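PDB 4CIT: vanadium-dependent haloperoxidase, which probably acts as a vanadate-dependent iodoperoxidase, oxidising iodide with hydrogen peroxide at a vanadate centre. Local coordinates for residues A[175-179]-A[203-209]; A[217-222]-A[330-334]. All blocks are in the same frame, centred on the assembly; numbering follows the deposited sequence.

Interaction 1: residues A[175-179]-A[203-209]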
loop_
_atom_site.group_PDB
_atom_site.type_symbol
_atom_site.label_atom_id
_atom_site.label_comp_id
_atom_site.label_asym_id
_atom_site.label_seq_id
_atom_site.Cartn_x
_atom_site.Cartn_y
_atom_site.Cartn_z
ATOM N N THR A 175 -13.376 -14.843 -1.182
ATOM C CA THR A 175 -13.423 -14.392 0.200
ATOM C C THR A 175 -14.491 -13.333 0.466
ATOM O O THR A 175 -14.785 -13.048 1.620
ATOM C CB THR A 175 -12.045 -13.812 0.657
ATOM O OG1 THR A 175 -11.718 -12.732 -0.211
ATOM C CG2 THR A 175 -10.988 -14.853 0.758
ATOM N N ARG A 176 -15.142 -12.780 -0.546
ATOM C CA ARG A 176 -16.199 -11.781 -0.348
ATOM C C ARG A 176 -17.407 -12.318 0.439
ATOM O O ARG A 176 -17.979 -11.591 1.185
ATOM C CB ARG A 176 -16.725 -11.182 -1.681
ATOM C CG ARG A 176 -15.691 -10.550 -2.567
ATOM C CD ARG A 176 -15.022 -9.354 -1.856
ATOM N NE ARG A 176 -13.839 -9.879 -1.138
ATOM C CZ ARG A 176 -13.241 -9.325 -0.086
ATOM N NH1 ARG A 176 -13.683 -8.172 0.385
ATOM N NH2 ARG A 176 -12.184 -9.952 0.490
ATOM N N THR A 177 -17.707 -13.596 0.283
ATOM C CA THR A 177 -18.881 -14.214 0.918
ATOM C C THR A 177 -18.479 -15.311 1.874
ATOM O O THR A 177 -19.299 -16.184 2.232
ATOM C CB THR A 177 -19.810 -14.800 -0.146
ATOM O OG1 THR A 177 -19.073 -15.718 -0.983
ATOM C CG2 THR A 177 -20.366 -13.693 -0.991
ATOM N N MET A 178 -17.244 -15.256 2.374
ATOM C CA MET A 178 -16.824 -16.198 3.401
ATOM C C MET A 178 -17.546 -15.878 4.708
ATOM O O MET A 178 -17.704 -14.718 5.021
ATOM C CB MET A 178 -15.318 -16.165 3.576
ATOM C CG MET A 178 -14.639 -17.296 2.854
ATOM S SD MET A 178 -12.822 -17.241 2.954
ATOM C CE MET A 178 -12.523 -18.007 1.324
ATOM N N PRO A 179 -18.047 -16.904 5.444
ATOM C CA PRO A 179 -18.740 -16.601 6.711
ATOM C C PRO A 179 -17.845 -15.911 7.724
ATOM O O PRO A 179 -16.628 -16.182 7.808
ATOM C CB PRO A 179 -19.148 -17.978 7.244
ATOM C CG PRO A 179 -18.131 -18.919 6.661
ATOM C CD PRO A 179 -17.779 -18.351 5.300
ATOM N N GLU A 203 -11.673 -7.461 7.049
ATOM C CA GLU A 203 -10.893 -8.458 6.265
ATOM C C GLU A 203 -10.230 -9.642 7.056
ATOM O O GLU A 203 -9.083 -9.916 6.921
ATOM C CB GLU A 203 -9.920 -7.818 5.247
ATOM C CG GLU A 203 -10.561 -6.932 4.199
ATOM C CD GLU A 203 -11.492 -7.670 3.212
ATOM O OE1 GLU A 203 -11.433 -8.937 3.022
ATOM O OE2 GLU A 203 -12.281 -6.981 2.542
ATOM N N PRO A 204 -11.028 -10.368 7.802
ATOM C CA PRO A 204 -10.536 -11.463 8.632
ATOM C C PRO A 204 -9.805 -12.510 7.835
ATOM O O PRO A 204 -8.941 -13.239 8.345
ATOM C CB PRO A 204 -11.810 -11.931 9.347
ATOM C CG PRO A 204 -12.966 -11.474 8.403
ATOM C CD PRO A 204 -12.498 -10.156 7.904
ATOM N N HIS A 205 -10.237 -12.673 6.580
ATOM C CA HIS A 205 -9.637 -13.631 5.665
ATOM C C HIS A 205 -8.707 -13.075 4.651
ATOM O O HIS A 205 -8.470 -13.727 3.635
ATOM C CB HIS A 205 -10.784 -14.455 4.932
ATOM C CG HIS A 205 -11.713 -15.108 5.917
ATOM N ND1 HIS A 205 -11.274 -16.088 6.779
ATOM C CD2 HIS A 205 -13.004 -14.858 6.244
ATOM C CE1 HIS A 205 -12.287 -16.474 7.549
ATOM N NE2 HIS A 205 -13.350 -15.769 7.222
ATOM N N TRP A 206 -8.084 -11.935 4.893
ATOM C CA TRP A 206 -7.101 -11.417 3.924
ATOM C C TRP A 206 -5.939 -12.368 3.793
ATOM O O TRP A 206 -5.357 -12.439 2.700
ATOM C CB TRP A 206 -6.630 -10.027 4.300
ATOM C CG TRP A 206 -6.110 -9.247 3.178
ATOM C CD1 TRP A 206 -4.814 -8.898 2.935
ATOM C CD2 TRP A 206 -6.867 -8.845 2.041
ATOM N NE1 TRP A 206 -4.714 -8.234 1.711
ATOM C CE2 TRP A 206 -5.971 -8.242 1.128
ATOM C CE3 TRP A 206 -8.244 -8.988 1.669
ATOM C CZ2 TRP A 206 -6.412 -7.713 -0.078
ATOM C CZ3 TRP A 206 -8.665 -8.481 0.456
ATOM C CH2 TRP A 206 -7.749 -7.903 -0.423
ATOM N N ASN A 207 -5.648 -13.211 4.825
ATOM C CA ASN A 207 -4.646 -14.225 4.694
ATOM C C ASN A 207 -4.932 -15.338 3.716
ATOM O O ASN A 207 -4.068 -16.197 3.507
ATOM C CB ASN A 207 -4.180 -14.718 6.056
ATOM C CG ASN A 207 -5.178 -15.516 6.753
ATOM O OD1 ASN A 207 -6.363 -15.569 6.340
ATOM N ND2 ASN A 207 -4.748 -16.157 7.879
ATOM N N LYS A 208 -6.131 -15.331 3.142
ATOM C CA LYS A 208 -6.492 -16.339 2.128
ATOM C C LYS A 208 -6.362 -15.831 0.700
ATOM O O LYS A 208 -6.653 -16.584 -0.231
ATOM C CB LYS A 208 -7.909 -16.811 2.362
ATOM C CG LYS A 208 -8.117 -17.407 3.709
ATOM C CD LYS A 208 -7.382 -18.660 3.940
ATOM C CE LYS A 208 -7.721 -19.240 5.339
ATOM N NZ LYS A 208 -6.448 -19.524 6.095
ATOM N N ILE A 209 -5.881 -14.609 0.527
ATOM C CA ILE A 209 -5.614 -14.035 -0.821
ATOM C C ILE A 209 -4.270 -14.638 -1.274
ATOM O O ILE A 209 -3.334 -14.796 -0.494
ATOM C CB ILE A 209 -5.496 -12.496 -0.703
ATOM C CG1 ILE A 209 -6.816 -11.871 -0.135
ATOM C CG2 ILE A 209 -5.130 -11.956 -2.095
ATOM C CD1 ILE A 209 -8.007 -12.102 -1.026
#
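Two type I beta turns, Thr175 to Met178 and Glu203 to Trp206, face each other here, the second running on into the 3-10 segment 206-208; the backbones come nearest at Thr175 and His205, whose CA atoms are 6.7 Å apart. Arg176 starts out from the other segment, but its long side chain folds back so that the guanidinium grips Glu203 end-on, NH1 to OE2 and NH2 to OE1 each at 2.8 Å. Arg176 NH2 also donates to Thr175 OG1 at 2.9 Å, and Arg176 NE to the Tyr172 carbonyl, so several acceptors fix the planar group. The methyl CG2 of Thr175 packs against CB of Lys208 at 4.0 Å. Met178 lays its polarisable sulfur over a face of the His205 imidazole, SD 4.1 Å from the ring centroid, while His205 NE2 makes a weak hydrogen bond to Pro179 O at 3.4 Å. With no strand or long helix to pair, this long connection before helix 235-253 is pinned to itself by a two-pronged salt bridge and side-chain packing.

Interaction 2: residues A[217-222]-A[330-334]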
loop_
_atom_site.group_PDB
_atom_site.type_symbol
_atom_site.label_atom_id
_atom_site.label_comp_id
_atom_site.label_asym_id
_atom_site.label_seq_id
_atom_site.Cartn_x
_atom_site.Cartn_y
_atom_site.Cartn_z
ATOM N N ALA A 217 1.153 -17.163 3.112
ATOM C CA ALA A 217 0.774 -15.969 3.887
ATOM C C ALA A 217 1.536 -15.800 5.191
ATOM O O ALA A 217 1.767 -14.702 5.645
ATOM C CB ALA A 217 -0.725 -15.944 4.125
ATOM N N ALA A 218 1.790 -16.916 5.860
ATOM C CA ALA A 218 2.501 -16.973 7.120
ATOM C C ALA A 218 4.019 -16.986 7.104
ATOM O O ALA A 218 4.623 -17.112 8.169
ATOM C CB ALA A 218 2.002 -18.207 7.962
ATOM N N GLN A 219 4.646 -16.718 5.978
ATOM C CA GLN A 219 6.068 -16.828 5.829
ATOM C C GLN A 219 6.845 -15.926 6.804
ATOM O O GLN A 219 7.983 -16.254 7.222
ATOM C CB GLN A 219 6.448 -16.580 4.384
ATOM C CG GLN A 219 7.940 -16.809 4.104
ATOM C CD GLN A 219 8.283 -16.571 2.690
ATOM O OE1 GLN A 219 7.413 -16.444 1.854
ATOM N NE2 GLN A 219 9.581 -16.444 2.411
ATOM N N PHE A 220 6.279 -14.769 7.091
ATOM C CA PHE A 220 6.890 -13.837 7.980
ATOM C C PHE A 220 6.146 -13.662 9.290
ATOM O O PHE A 220 6.211 -12.574 9.936
ATOM C CB PHE A 220 7.088 -12.508 7.196
ATOM C CG PHE A 220 8.174 -12.657 6.162
ATOM C CD1 PHE A 220 9.512 -12.651 6.521
ATOM C CD2 PHE A 220 7.822 -12.922 4.841
ATOM C CE1 PHE A 220 10.505 -12.882 5.546
ATOM C CE2 PHE A 220 8.783 -13.204 3.889
ATOM C CZ PHE A 220 10.121 -13.192 4.255
ATOM N N LYS A 221 5.503 -14.700 9.746
ATOM C CA LYS A 221 4.821 -14.698 11.061
ATOM C C LYS A 221 5.872 -14.234 12.121
ATOM O O LYS A 221 6.931 -14.868 12.182
ATOM C CB LYS A 221 4.444 -16.116 11.415
ATOM C CG LYS A 221 3.856 -16.285 12.803
ATOM C CD LYS A 221 3.193 -17.661 12.956
ATOM C CE LYS A 221 4.164 -18.808 13.060
ATOM N NZ LYS A 221 5.138 -18.574 14.148
ATOM N N PRO A 222 5.496 -13.272 12.988
ATOM C CA PRO A 222 6.417 -12.765 13.972
ATOM C C PRO A 222 6.360 -13.622 15.239
ATOM O O PRO A 222 5.547 -14.536 15.375
ATOM C CB PRO A 222 5.933 -11.383 14.246
ATOM C CG PRO A 222 4.494 -11.381 14.004
ATOM C CD PRO A 222 4.345 -12.391 12.868
ATOM N N ASP A 330 -2.589 -11.705 8.368
ATOM C CA ASP A 330 -2.338 -13.076 8.833
ATOM C C ASP A 330 -2.070 -13.084 10.342
ATOM O O ASP A 330 -2.666 -13.873 11.123
ATOM C CB ASP A 330 -1.148 -13.764 8.050
ATOM C CG ASP A 330 -0.904 -15.163 8.472
ATOM O OD1 ASP A 330 -1.866 -15.983 8.265
ATOM O OD2 ASP A 330 0.129 -15.444 9.132
ATOM N N GLU A 331 -1.159 -12.213 10.773
ATOM C CA GLU A 331 -0.861 -12.175 12.179
ATOM C C GLU A 331 -2.000 -11.552 12.987
ATOM O O GLU A 331 -2.326 -12.011 14.144
ATOM C CB GLU A 331 0.401 -11.366 12.445
ATOM C CG GLU A 331 0.823 -11.295 13.921
ATOM C CD GLU A 331 0.900 -12.637 14.583
ATOM O OE1 GLU A 331 1.213 -13.661 13.947
ATOM O OE2 GLU A 331 0.562 -12.727 15.803
ATOM N N LYS A 332 -2.609 -10.515 12.440
ATOM C CA LYS A 332 -3.671 -9.856 13.241
ATOM C C LYS A 332 -4.735 -10.848 13.721
ATOM O O LYS A 332 -5.240 -10.737 14.853
ATOM C CB LYS A 332 -4.369 -8.697 12.475
ATOM C CG LYS A 332 -3.557 -7.449 12.349
ATOM C CD LYS A 332 -4.223 -6.297 11.559
ATOM C CE LYS A 332 -3.493 -4.987 11.636
ATOM N NZ LYS A 332 -3.249 -4.504 13.029
ATOM N N TYR A 333 -5.182 -11.690 12.793
ATOM C CA TYR A 333 -6.260 -12.621 13.028
ATOM C C TYR A 333 -5.773 -13.947 13.632
ATOM O O TYR A 333 -6.563 -14.687 14.142
ATOM C CB TYR A 333 -7.236 -12.722 11.814
ATOM C CG TYR A 333 -8.026 -11.512 11.651
ATOM C CD1 TYR A 333 -9.209 -11.296 12.339
ATOM C CD2 TYR A 333 -7.609 -10.503 10.792
ATOM C CE1 TYR A 333 -9.918 -10.146 12.219
ATOM C CE2 TYR A 333 -8.308 -9.341 10.678
ATOM C CZ TYR A 333 -9.501 -9.127 11.382
ATOM O OH TYR A 333 -10.242 -7.994 11.184
ATOM N N ARG A 334 -4.472 -14.171 13.709
ATOM C CA ARG A 334 -3.896 -15.258 14.508
ATOM C C ARG A 334 -3.909 -14.866 15.965
ATOM O O ARG A 334 -4.411 -15.620 16.809
ATOM C CB ARG A 334 -2.496 -15.622 14.024
ATOM C CG ARG A 334 -1.675 -16.548 14.946
ATOM C CD ARG A 334 -0.253 -16.882 14.512
ATOM N NE ARG A 334 -0.305 -17.473 13.203
ATOM C CZ ARG A 334 -0.058 -16.828 12.070
ATOM N NH1 ARG A 334 0.413 -15.571 12.020
ATOM N NH2 ARG A 334 -0.232 -17.495 10.953
#
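Asp330 opens the helical segment, a turn near the end of helix 307-335, and points at the type I turn Ala218 to Lys221: its OD2 lies 3.5 Å from CB of Ala218, a methyl small enough to let the loop come close. Glu331 follows with OE1 3.5 Å from CD of Pro222, whose ring also rests on Val431 and Gln435 of helix 426-446. Lys332 makes no contact with the loop; its NZ hydrogen-bonds a bound vanadate. Tyr333 likewise faces elsewhere, giving its hydroxyl to a hydrogen bond with Ile202 O. One helical turn on from Asp330, Arg334 reaches back, NH2 to Asp330 OD2 and NH1 to Glu331 OE1, both 2.8 Å, while Lys221 CD lies over a face of the Arg334 guanidinium, 3.5 Å from Arg334 CZ. Arg334 thus pairs with both acids within the helix, and the loop contributes apolar carbon: small methyls, a proline ring and lysine methylenes packed on a salt-bridge network, beside a helix that also carries vanadate-binding Lys332.

Both interactions fasten the same long connection between helices 172-175 and 235-253, and both are only partly buried. Interaction 1 ties two parts of that connection together, whereas interaction 2 lays a later part on helix 307-335, within the PAP2 family region. Charge is used differently: in interaction 1 the salt bridge spans the two segments, while in interaction 2 it stays inside the helix and the loop meets it through van der Waals packing. They touch each other directly. Asn207 ND2 probably hydrogen-bonds Asp330 OD1 at 2.9 Å, and Pro204 packs on Tyr333, so 203-209 bridges from 175-179 to the helix carrying the vanadate-binding Lys332.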